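Local coordinates for Hydrogenase/urease maturation factor HypB (Helicobacter pylori, PDB 4LPS), which hydrolyses GTP slowly and is required for nickel insertion into [NiFe] hydrogenase, as well as for the maturation of urease, at residues L46-M52 / D130-N136; N153-V159 / D177-K183. All coordinates share one frame. Residue numbers count along the deposited sequence, not the author numbering.

Contact 1: residues L46-M52 / D130-N136; sequences LYVLNFM and DFLIIEN. With MG (magnesium ion), chain C.
Segments 46-52 and 130-136 pair as parallel β-strands, their axes 4.6 Å apart at closest approach and inclined at 17°, in register from Y47-F131 to F51-E135 with CA-CA spacings of 4.7-5.0 Å. Before the first strand, L46 (m, t) brings CD1 to 4.2 Å from L132 CB. Y47 opens the ladder: its N donates to D130 O (2.9 Å) and its O accepts from L132 N (3.1 Å). The Y47 ring (chi1 t) and the F131 ring (chi1 m) meet obliquely, CD2 of Y47 3.7 Å from CE2 of F131, while Y47 OH bonds to Y236 O. V48, on the opposite face, sets CG1 4.0 Å from I134 CD1. L49 carries the ladder on, N to L132 O (3.0 Å) and O from I134 N (2.7 Å). Strand 47-52 is the middle strand of the seven-stranded parallel sheet of this SIMIBI-class P-loop GTPase, and 131-135 flanks it; F51, I133 and E135 face helix 59-66, whereas L132 and I134 pack on helix 110-122. N50 (chi1 t) accepts from N136 ND2 at OD1 (3.2 Å), while its ND2 binds N153 OD1 and N136 OD1 takes L108 N. F51 N donates to I134 O (2.8 Å) and F51 O accepts from N136 N (3.0 Å); the ring (chi1 m) places CD2 3.6 Å from I133 CG2. M52 (m, t, m) lays CG 3.8 Å from N136 CB. Across from F51, E135 extends (chi1 and chi2 t) so that OE1 binds magnesium at 2.4 Å; T60, D86, water 1 and GDP O2B are further ligands.

Contact 2: residues N153-V159 / D177-K183; sequences NIVLLSV and DAVIISK. With GDP (guanosine-5'-diphosphate), chain D.
I154 (m, t) overlaps I180 (m, t) diagonally, its CG2 3.8 Å from I180 CD1, on the face where L156 CG also lies 4.1 Å from I180 CB; F224 of helix 218-234 packs against both isoleucines. The strands 153-158 and 178-182 run parallel, axes 4.5 Å apart at closest and inclined at 26°, in register from V155-V179 to S158-S182. N153 N donates to D177 OD2 and D177 N to N153 O, both 2.8 Å; water 2 joins N153 ND2 to D177 OD2, while N153 OD1 accepts from N50 ND2 and D177 OD1 is hydrogen-bonded to Y236 OH. The ladder continues with V155 N to A178 O (3.2 Å), I180 N to V155 O (2.8 Å), L157 N to I180 O (2.8 Å), S182 N to L157 O (2.9 Å) and V159 N to S182 O (3.0 Å). K183 has a left-handed backbone (54/45) and an extended chain beyond chi1 m; its NZ donates to GDP O4' (3.0 Å) and to G56 O, and water 3 links it to S158 OG, which also bonds E161. Lysine leaving this strand for the nucleotide, with D185 following, is consistent with the NKxD-type guanine-specificity motif of GTPases, here SKAD.

Overall arrangement
Contacts 1 and 2 belong to one seven-stranded parallel sheet, about 14 Å apart, centre to centre. They join where strands 47-52 and 152-158 lie side by side. I154 N is 2.8 Å from N50 O, a probable hydrogen bond. I154 O makes another with M52 N at 2.9 Å, and F51 CE1 packs 3.7 Å from I154 CG2. The four strands thus follow the order 131-135, 47-52, 152-158, 178-182. Their C-terminal ends lie on the same edge of the sheet and supply different parts of one nucleotide site: E135 binds magnesium by the diphosphate, K183 reaches the ribose. N136 lies near the metal site, its side chain about 8 Å from that of C142, a nickel ligand here, and about 5 Å from that of H107, a probable nickel ligand in the nucleotide-free state.

Contact 1: residues L46-M52 / D130-N136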
ATOM      1  N   LEU A  46     -15.577   2.145  -2.999  1.00 17.41           N
ATOM      2  CA  LEU A  46     -14.164   2.407  -2.764  1.00 15.37           C
ATOM      3  C   LEU A  46     -13.260   1.402  -3.463  1.00 15.42           C
ATOM      4  O   LEU A  46     -13.498   0.192  -3.406  1.00 15.10           O
ATOM      5  CB  LEU A  46     -13.860   2.402  -1.263  1.00 14.58           C
ATOM      6  CG  LEU A  46     -14.680   3.340  -0.378  1.00 18.76           C
ATOM      7  CD1 LEU A  46     -14.514   2.969   1.082  1.00 15.00           C
ATOM      8  CD2 LEU A  46     -14.258   4.780  -0.614  1.00 25.40           C
ATOM      9  N   TYR A  47     -12.219   1.909  -4.115  1.00 14.25           N
ATOM     10  CA  TYR A  47     -11.143   1.060  -4.608  1.00 13.74           C
ATOM     11  C   TYR A  47     -10.048   1.037  -3.549  1.00 17.53           C
ATOM     12  O   TYR A  47      -9.440   2.064  -3.249  1.00 18.62           O
ATOM     13  CB  TYR A  47     -10.600   1.561  -5.948  1.00 14.15           C
ATOM     14  CG  TYR A  47      -9.821   0.515  -6.716  1.00 13.98           C
ATOM     15  CD1 TYR A  47     -10.478  -0.505  -7.391  1.00 14.65           C
ATOM     16  CD2 TYR A  47      -8.433   0.543  -6.765  1.00 15.57           C
ATOM     17  CE1 TYR A  47      -9.779  -1.465  -8.094  1.00 15.34           C
ATOM     18  CE2 TYR A  47      -7.723  -0.418  -7.465  1.00 15.08           C
ATOM     19  CZ  TYR A  47      -8.402  -1.418  -8.127  1.00 14.94           C
ATOM     20  OH  TYR A  47      -7.701  -2.376  -8.825  1.00 15.12           O
ATOM     21  N   VAL A  48      -9.816  -0.133  -2.967  1.00 16.95           N
ATOM     22  CA  VAL A  48      -8.977  -0.229  -1.780  1.00 11.15           C
ATOM     23  C   VAL A  48      -7.576  -0.757  -2.082  1.00 10.57           C
ATOM     24  O   VAL A  48      -7.411  -1.791  -2.734  1.00 10.73           O
ATOM     25  CB  VAL A  48      -9.643  -1.117  -0.715  1.00 11.21           C
ATOM     26  CG1 VAL A  48      -8.786  -1.198   0.532  1.00 11.53           C
ATOM     27  CG2 VAL A  48     -11.014  -0.564  -0.379  1.00 11.92           C
ATOM     28  N   LEU A  49      -6.572  -0.024  -1.608  1.00 10.08           N
ATOM     29  CA  LEU A  49      -5.173  -0.388  -1.811  1.00 15.51           C
ATOM     30  C   LEU A  49      -4.504  -0.704  -0.479  1.00 14.01           C
ATOM     31  O   LEU A  49      -4.739  -0.023   0.524  1.00 14.81           O
ATOM     32  CB  LEU A  49      -4.414   0.734  -2.527  1.00 11.94           C
ATOM     33  CG  LEU A  49      -5.046   1.300  -3.801  1.00 10.71           C
ATOM     34  CD1 LEU A  49      -4.257   2.490  -4.314  1.00 10.72           C
ATOM     35  CD2 LEU A  49      -5.129   0.223  -4.870  1.00 10.88           C
ATOM     36  N   ASN A  50      -3.701  -1.764  -0.471  1.00  9.03           N
ATOM     37  CA  ASN A  50      -2.949  -2.164   0.712  1.00 11.54           C
ATOM     38  C   ASN A  50      -1.449  -2.087   0.444  1.00 12.80           C
ATOM     39  O   ASN A  50      -0.901  -2.902  -0.303  1.00  9.87           O
ATOM     40  CB  ASN A  50      -3.355  -3.580   1.138  1.00  9.19           C
ATOM     41  CG  ASN A  50      -2.488  -4.131   2.250  1.00  9.25           C
ATOM     42  OD1 ASN A  50      -2.054  -3.398   3.138  1.00 11.90           O
ATOM     43  ND2 ASN A  50      -2.234  -5.435   2.206  1.00  9.73           N
ATOM     44  N   PHE A  51      -0.792  -1.095   1.040  1.00 10.40           N
ATOM     45  CA  PHE A  51       0.639  -0.891   0.825  1.00 11.52           C
ATOM     46  C   PHE A  51       1.478  -1.549   1.913  1.00 11.19           C
ATOM     47  O   PHE A  51       1.303  -1.275   3.101  1.00  9.88           O
ATOM     48  CB  PHE A  51       0.958   0.600   0.741  1.00 11.78           C
ATOM     49  CG  PHE A  51       0.551   1.230  -0.559  1.00 12.06           C
ATOM     50  CD1 PHE A  51       1.372   1.140  -1.677  1.00 11.28           C
ATOM     51  CD2 PHE A  51      -0.653   1.910  -0.668  1.00 13.26           C
ATOM     52  CE1 PHE A  51       0.995   1.719  -2.882  1.00 13.90           C
ATOM     53  CE2 PHE A  51      -1.035   2.492  -1.867  1.00 14.93           C
ATOM     54  CZ  PHE A  51      -0.210   2.398  -2.974  1.00 17.16           C
ATOM     55  N   MET A  52       2.397  -2.414   1.494  1.00  8.55           N
ATOM     56  CA  MET A  52       3.261  -3.130   2.415  1.00  8.82           C
ATOM     57  C   MET A  52       4.725  -2.905   2.070  1.00 13.07           C
ATOM     58  O   MET A  52       5.079  -2.776   0.898  1.00  8.95           O
ATOM     59  CB  MET A  52       2.920  -4.619   2.386  1.00  9.36           C
ATOM     60  CG  MET A  52       1.569  -4.938   3.007  1.00  9.47           C
ATOM     61  SD  MET A  52       1.059  -6.635   2.696  1.00 14.25           S
ATOM     62  CE  MET A  52       0.932  -6.611   0.908  1.00 11.48           C
ATOM     63  N   ASP A 130     -12.464   8.113  -3.896  1.00 21.80           N
ATOM     64  CA  ASP A 130     -12.486   7.026  -4.866  1.00 21.66           C
ATOM     65  C   ASP A 130     -11.621   5.875  -4.378  1.00 19.95           C
ATOM     66  O   ASP A 130     -11.815   4.722  -4.761  1.00 21.34           O
ATOM     67  CB  ASP A 130     -12.001   7.509  -6.234  1.00 20.02           C
ATOM     68  CG  ASP A 130     -12.957   8.486  -6.877  1.00 23.42           C
ATOM     69  OD1 ASP A 130     -14.179   8.328  -6.686  1.00 26.93           O
ATOM     70  OD2 ASP A 130     -12.488   9.414  -7.570  1.00 25.40           O
ATOM     71  N   PHE A 131     -10.664   6.206  -3.521  1.00 17.12           N
ATOM     72  CA  PHE A 131      -9.720   5.225  -3.016  1.00 16.56           C
ATOM     73  C   PHE A 131      -9.688   5.239  -1.495  1.00 15.28           C
ATOM     74  O   PHE A 131      -9.735   6.299  -0.872  1.00 15.68           O
ATOM     75  CB  PHE A 131      -8.309   5.491  -3.555  1.00 17.44           C
ATOM     76  CG  PHE A 131      -8.190   5.388  -5.052  1.00 17.22           C
ATOM     77  CD1 PHE A 131      -8.529   6.457  -5.869  1.00 20.62           C
ATOM     78  CD2 PHE A 131      -7.719   4.223  -5.640  1.00 16.37           C
ATOM     79  CE1 PHE A 131      -8.409   6.360  -7.248  1.00 21.42           C
ATOM     80  CE2 PHE A 131      -7.596   4.120  -7.017  1.00 17.24           C
ATOM     81  CZ  PHE A 131      -7.941   5.188  -7.821  1.00 19.44           C
ATOM     82  N   LEU A 132      -9.619   4.052  -0.904  1.00 15.53           N
ATOM     83  CA  LEU A 132      -9.279   3.932   0.505  1.00 15.92           C
ATOM     84  C   LEU A 132      -7.937   3.237   0.572  1.00 14.88           C
ATOM     85  O   LEU A 132      -7.782   2.116   0.088  1.00 13.62           O
ATOM     86  CB  LEU A 132     -10.348   3.158   1.284  1.00 17.84           C
ATOM     87  CG  LEU A 132      -9.959   2.756   2.712  1.00 20.36           C
ATOM     88  CD1 LEU A 132      -9.938   3.962   3.636  1.00 21.90           C
ATOM     89  CD2 LEU A 132     -10.904   1.697   3.255  1.00 22.85           C
ATOM     90  N   ILE A 133      -6.964   3.908   1.173  1.00 13.02           N
ATOM     91  CA  ILE A 133      -5.603   3.405   1.171  1.00 13.88           C
ATOM     92  C   ILE A 133      -5.184   2.931   2.554  1.00 11.62           C
ATOM     93  O   ILE A 133      -5.251   3.676   3.534  1.00 12.34           O
ATOM     94  CB  ILE A 133      -4.617   4.480   0.660  1.00 12.03           C
ATOM     95  CG1 ILE A 133      -4.932   4.821  -0.802  1.00 12.68           C
ATOM     96  CG2 ILE A 133      -3.177   4.007   0.802  1.00 11.32           C
ATOM     97  CD1 ILE A 133      -3.943   5.772  -1.462  1.00 14.86           C
ATOM     98  N   ILE A 134      -4.777   1.671   2.621  1.00 10.74           N
ATOM     99  CA  ILE A 134      -4.264   1.082   3.846  1.00 10.25           C
ATOM    100  C   ILE A 134      -2.740   1.088   3.821  1.00 11.46           C
ATOM    101  O   ILE A 134      -2.128   0.451   2.959  1.00 13.46           O
ATOM    102  CB  ILE A 134      -4.780  -0.364   4.033  1.00 12.51           C
ATOM    103  CG1 ILE A 134      -6.310  -0.376   4.095  1.00 10.53           C
ATOM    104  CG2 ILE A 134      -4.191  -0.997   5.284  1.00 11.31           C
ATOM    105  CD1 ILE A 134      -6.917  -1.759   3.984  1.00 10.93           C
ATOM    106  N   GLU A 135      -2.127   1.827   4.741  1.00 10.93           N
ATOM    107  CA  GLU A 135      -0.684   1.726   4.925  1.00 12.20           C
ATOM    108  C   GLU A 135      -0.398   0.759   6.061  1.00 10.89           C
ATOM    109  O   GLU A 135      -0.642   1.060   7.230  1.00 10.63           O
ATOM    110  CB  GLU A 135      -0.039   3.092   5.195  1.00 12.16           C
ATOM    111  CG  GLU A 135       1.489   3.008   5.210  1.00 13.96           C
ATOM    112  CD  GLU A 135       2.177   4.299   5.605  1.00 15.90           C
ATOM    113  OE1 GLU A 135       3.140   4.239   6.400  1.00 18.05           O
ATOM    114  OE2 GLU A 135       1.764   5.372   5.123  1.00 16.00           O
ATOM    115  N   ASN A 136       0.094  -0.419   5.701  1.00 11.35           N
ATOM    116  CA  ASN A 136       0.307  -1.481   6.668  1.00 13.30           C
ATOM    117  C   ASN A 136       1.500  -1.220   7.581  1.00 15.01           C
ATOM    118  O   ASN A 136       2.329  -0.349   7.309  1.00 14.13           O
ATOM    119  CB  ASN A 136       0.490  -2.817   5.948  1.00 10.69           C
ATOM    120  CG  ASN A 136      -0.235  -3.952   6.636  1.00 10.14           C
ATOM    121  OD1 ASN A 136      -0.101  -4.143   7.846  1.00 13.80           O
ATOM    122  ND2 ASN A 136      -1.017  -4.709   5.872  1.00  8.96           N
TER
HETATM  123 MG    MG C 301       4.972   5.437   7.466  1.00 19.55          MG
HETATM  124  O   HOH W   1       6.679   6.647   8.330  1.00 20.83           O

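Contact 2: residues N153-V159 / D177-K183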
ATOM      1  N   ASN A 153      -2.801  -5.223  -3.583  1.00 15.27           N
ATOM      2  CA  ASN A 153      -1.770  -5.239  -2.564  1.00 11.26           C
ATOM      3  C   ASN A 153      -0.448  -4.876  -3.221  1.00 12.37           C
ATOM      4  O   ASN A 153       0.040  -5.586  -4.100  1.00 15.01           O
ATOM      5  CB  ASN A 153      -1.700  -6.606  -1.886  1.00 11.06           C
ATOM      6  CG  ASN A 153      -3.037  -7.041  -1.325  1.00 11.14           C
ATOM      7  OD1 ASN A 153      -3.431  -6.628  -0.232  1.00 11.83           O
ATOM      8  ND2 ASN A 153      -3.751  -7.872  -2.075  1.00 11.75           N
ATOM      9  N   ILE A 154       0.115  -3.748  -2.809  1.00 10.72           N
ATOM     10  CA  ILE A 154       1.299  -3.212  -3.461  1.00 11.76           C
ATOM     11  C   ILE A 154       2.476  -3.140  -2.493  1.00 13.23           C
ATOM     12  O   ILE A 154       2.344  -2.656  -1.367  1.00  9.86           O
ATOM     13  CB  ILE A 154       1.005  -1.828  -4.061  1.00 11.01           C
ATOM     14  CG1 ILE A 154      -0.116  -1.953  -5.100  1.00 17.98           C
ATOM     15  CG2 ILE A 154       2.259  -1.237  -4.689  1.00 11.12           C
ATOM     16  CD1 ILE A 154      -0.731  -0.633  -5.529  1.00 12.02           C
ATOM     17  N   VAL A 155       3.622  -3.645  -2.942  1.00 12.54           N
ATOM     18  CA  VAL A 155       4.810  -3.741  -2.104  1.00 11.99           C
ATOM     19  C   VAL A 155       5.912  -2.775  -2.544  1.00 14.87           C
ATOM     20  O   VAL A 155       6.275  -2.726  -3.719  1.00 10.64           O
ATOM     21  CB  VAL A 155       5.373  -5.177  -2.106  1.00 10.47           C
ATOM     22  CG1 VAL A 155       6.605  -5.265  -1.223  1.00 10.27           C
ATOM     23  CG2 VAL A 155       4.312  -6.162  -1.629  1.00 10.53           C
ATOM     24  N   LEU A 156       6.431  -2.000  -1.595  1.00 12.75           N
ATOM     25  CA  LEU A 156       7.582  -1.145  -1.858  1.00 10.02           C
ATOM     26  C   LEU A 156       8.874  -1.840  -1.462  1.00 11.82           C
ATOM     27  O   LEU A 156       8.967  -2.444  -0.392  1.00 11.73           O
ATOM     28  CB  LEU A 156       7.475   0.192  -1.114  1.00  9.54           C
ATOM     29  CG  LEU A 156       6.520   1.275  -1.623  1.00 11.43           C
ATOM     30  CD1 LEU A 156       5.058   0.927  -1.370  1.00 12.17           C
ATOM     31  CD2 LEU A 156       6.867   2.609  -0.978  1.00 11.76           C
ATOM     32  N   LEU A 157       9.856  -1.783  -2.352  1.00 11.84           N
ATOM     33  CA  LEU A 157      11.220  -2.169  -2.018  1.00 12.21           C
ATOM     34  C   LEU A 157      12.108  -0.958  -2.260  1.00 15.07           C
ATOM     35  O   LEU A 157      12.260  -0.514  -3.399  1.00 15.14           O
ATOM     36  CB  LEU A 157      11.687  -3.362  -2.857  1.00 11.01           C
ATOM     37  CG  LEU A 157      13.172  -3.719  -2.743  1.00 13.26           C
ATOM     38  CD1 LEU A 157      13.541  -4.031  -1.302  1.00 17.50           C
ATOM     39  CD2 LEU A 157      13.537  -4.885  -3.655  1.00 15.13           C
ATOM     40  N   SER A 158      12.686  -0.416  -1.193  1.00 11.53           N
ATOM     41  CA  SER A 158      13.493   0.786  -1.331  1.00 11.22           C
ATOM     42  C   SER A 158      14.914   0.410  -1.707  1.00 10.63           C
ATOM     43  O   SER A 158      15.415  -0.642  -1.301  1.00 12.01           O
ATOM     44  CB  SER A 158      13.472   1.622  -0.049  1.00 10.99           C
ATOM     45  OG  SER A 158      14.435   1.177   0.884  1.00 13.48           O
ATOM     46  N   VAL A 159      15.536   1.254  -2.526  1.00 10.93           N
ATOM     47  CA  VAL A 159      16.892   1.017  -3.009  1.00 11.44           C
ATOM     48  C   VAL A 159      17.892   0.737  -1.876  1.00 11.43           C
ATOM     49  O   VAL A 159      18.679  -0.205  -1.983  1.00 16.85           O
ATOM     50  CB  VAL A 159      17.391   2.210  -3.872  1.00 11.75           C
ATOM     51  CG1 VAL A 159      18.904   2.198  -4.007  1.00 12.23           C
ATOM     52  CG2 VAL A 159      16.746   2.170  -5.245  1.00 12.11           C
ATOM     53  N   ASP A 177       0.380  -7.191  -6.411  1.00 14.37           N
ATOM     54  CA  ASP A 177      -0.195  -6.913  -7.720  1.00 18.28           C
ATOM     55  C   ASP A 177       0.679  -5.903  -8.448  1.00 21.35           C
ATOM     56  O   ASP A 177       0.525  -5.678  -9.647  1.00 25.87           O
ATOM     57  CB  ASP A 177      -1.625  -6.388  -7.586  1.00 16.95           C
ATOM     58  CG  ASP A 177      -2.533  -7.357  -6.870  1.00 17.00           C
ATOM     59  OD1 ASP A 177      -2.910  -8.375  -7.487  1.00 17.44           O
ATOM     60  OD2 ASP A 177      -2.860  -7.112  -5.691  1.00 19.79           O
ATOM     61  N   ALA A 178       1.589  -5.293  -7.698  1.00 17.93           N
ATOM     62  CA  ALA A 178       2.563  -4.361  -8.246  1.00 18.70           C
ATOM     63  C   ALA A 178       3.701  -4.178  -7.255  1.00 16.82           C
ATOM     64  O   ALA A 178       3.495  -4.225  -6.041  1.00 16.47           O
ATOM     65  CB  ALA A 178       1.909  -3.020  -8.564  1.00 16.94           C
ATOM     66  N   VAL A 179       4.902  -3.969  -7.776  1.00 12.91           N
ATOM     67  CA  VAL A 179       6.053  -3.699  -6.931  1.00 13.60           C
ATOM     68  C   VAL A 179       6.598  -2.321  -7.267  1.00 13.20           C
ATOM     69  O   VAL A 179       6.763  -1.971  -8.439  1.00 14.06           O
ATOM     70  CB  VAL A 179       7.164  -4.765  -7.100  1.00 15.22           C
ATOM     71  CG1 VAL A 179       8.353  -4.456  -6.196  1.00 12.29           C
ATOM     72  CG2 VAL A 179       6.626  -6.148  -6.795  1.00 17.46           C
ATOM     73  N   ILE A 180       6.860  -1.531  -6.234  1.00 13.48           N
ATOM     74  CA  ILE A 180       7.477  -0.227  -6.414  1.00 11.75           C
ATOM     75  C   ILE A 180       8.909  -0.240  -5.899  1.00 12.00           C
ATOM     76  O   ILE A 180       9.145  -0.499  -4.720  1.00 10.93           O
ATOM     77  CB  ILE A 180       6.687   0.875  -5.681  1.00 12.24           C
ATOM     78  CG1 ILE A 180       5.273   0.992  -6.258  1.00 11.62           C
ATOM     79  CG2 ILE A 180       7.417   2.208  -5.760  1.00 11.35           C
ATOM     80  CD1 ILE A 180       4.351   1.843  -5.415  1.00 11.36           C
ATOM     81  N   ILE A 181       9.866   0.039  -6.781  1.00 15.26           N
ATOM     82  CA  ILE A 181      11.234   0.285  -6.344  1.00 14.91           C
ATOM     83  C   ILE A 181      11.326   1.746  -5.927  1.00 14.11           C
ATOM     84  O   ILE A 181      11.418   2.639  -6.771  1.00 12.46           O
ATOM     85  CB  ILE A 181      12.270  -0.025  -7.445  1.00 13.52           C
ATOM     86  CG1 ILE A 181      12.167  -1.489  -7.883  1.00 12.96           C
ATOM     87  CG2 ILE A 181      13.682   0.273  -6.950  1.00 12.43           C
ATOM     88  CD1 ILE A 181      13.114  -1.866  -9.017  1.00 13.86           C
ATOM     89  N   SER A 182      11.291   1.986  -4.622  1.00 13.33           N
ATOM     90  CA  SER A 182      11.197   3.347  -4.113  1.00 14.16           C
ATOM     91  C   SER A 182      12.579   3.919  -3.834  1.00 11.15           C
ATOM     92  O   SER A 182      13.566   3.179  -3.798  1.00 10.95           O
ATOM     93  CB  SER A 182      10.326   3.395  -2.855  1.00 11.64           C
ATOM     94  OG  SER A 182      10.804   2.526  -1.848  1.00 13.23           O
ATOM     95  N   LYS A 183      12.638   5.239  -3.655  1.00 11.02           N
ATOM     96  CA  LYS A 183      13.897   5.969  -3.509  1.00 11.22           C
ATOM     97  C   LYS A 183      14.831   5.670  -4.683  1.00 13.51           C
ATOM     98  O   LYS A 183      16.029   5.439  -4.506  1.00 11.78           O
ATOM     99  CB  LYS A 183      14.569   5.631  -2.172  1.00 11.28           C
ATOM    100  CG  LYS A 183      13.598   5.644  -0.990  1.00 12.56           C
ATOM    101  CD  LYS A 183      14.311   5.493   0.349  1.00 12.65           C
ATOM    102  CE  LYS A 183      13.306   5.440   1.494  1.00 12.07           C
ATOM    103  NZ  LYS A 183      13.960   5.373   2.838  1.00  9.91           N
TER
HETATM  104  PB  GDP D 302       7.684   4.828   5.635  1.00 14.28           P
HETATM  105  O1B GDP D 302       8.195   4.600   7.036  1.00 14.98           O
HETATM  106  O2B GDP D 302       6.305   5.437   5.668  1.00  8.10           O
HETATM  107  O3B GDP D 302       7.598   3.521   4.888  1.00 15.20           O
HETATM  108  O3A GDP D 302       8.700   5.788   4.847  1.00 18.89           O
HETATM  109  PA  GDP D 302       8.849   7.364   5.153  1.00 17.29           P
HETATM  110  O1A GDP D 302       7.868   8.147   4.320  1.00 13.76           O
HETATM  111  O2A GDP D 302       8.691   7.674   6.620  1.00 17.91           O
HETATM  112  O5' GDP D 302      10.331   7.663   4.632  1.00 13.35           O
HETATM  113  C5' GDP D 302      11.462   7.358   5.444  1.00 13.08           C
HETATM  114  C4' GDP D 302      12.629   8.223   4.991  1.00 13.40           C
HETATM  115  O4' GDP D 302      12.863   8.021   3.596  1.00 17.36           O
HETATM  116  C3' GDP D 302      12.309   9.696   5.165  1.00 15.26           C
HETATM  117  O3' GDP D 302      13.492  10.348   5.636  1.00 13.26           O
HETATM  118  C2' GDP D 302      11.998  10.202   3.776  1.00 14.01           C
HETATM  119  O2' GDP D 302      12.415  11.558   3.629  1.00 12.65           O
HETATM  120  C1' GDP D 302      12.841   9.280   2.916  1.00 16.50           C
HETATM  121  N9  GDP D 302      12.289   9.085   1.557  1.00 14.86           N
HETATM  122  C8  GDP D 302      11.030   8.755   1.208  1.00 10.86           C
HETATM  123  N7  GDP D 302      10.925   8.643  -0.139  1.00 13.36           N
HETATM  124  C5  GDP D 302      12.140   8.891  -0.670  1.00 13.38           C
HETATM  125  C6  GDP D 302      12.742   8.939  -2.023  1.00 13.35           C
HETATM  126  O6  GDP D 302      12.055   8.711  -3.040  1.00 15.97           O
HETATM  127  N1  GDP D 302      14.044   9.233  -2.128  1.00 14.40           N
HETATM  128  C2  GDP D 302      14.808   9.484  -1.047  1.00 14.35           C
HETATM  129  N2  GDP D 302      16.120   9.776  -1.219  1.00 10.72           N
HETATM  130  N3  GDP D 302      14.327   9.456   0.219  1.00 14.74           N
HETATM  131  C4  GDP D 302      13.030   9.172   0.458  1.00 16.11           C
HETATM  132  O   HOH W   2      -2.815  -9.310  -4.307  1.00 28.47           O
HETATM  133  O   HOH W   3      15.213   2.817   2.780  1.00 11.31           O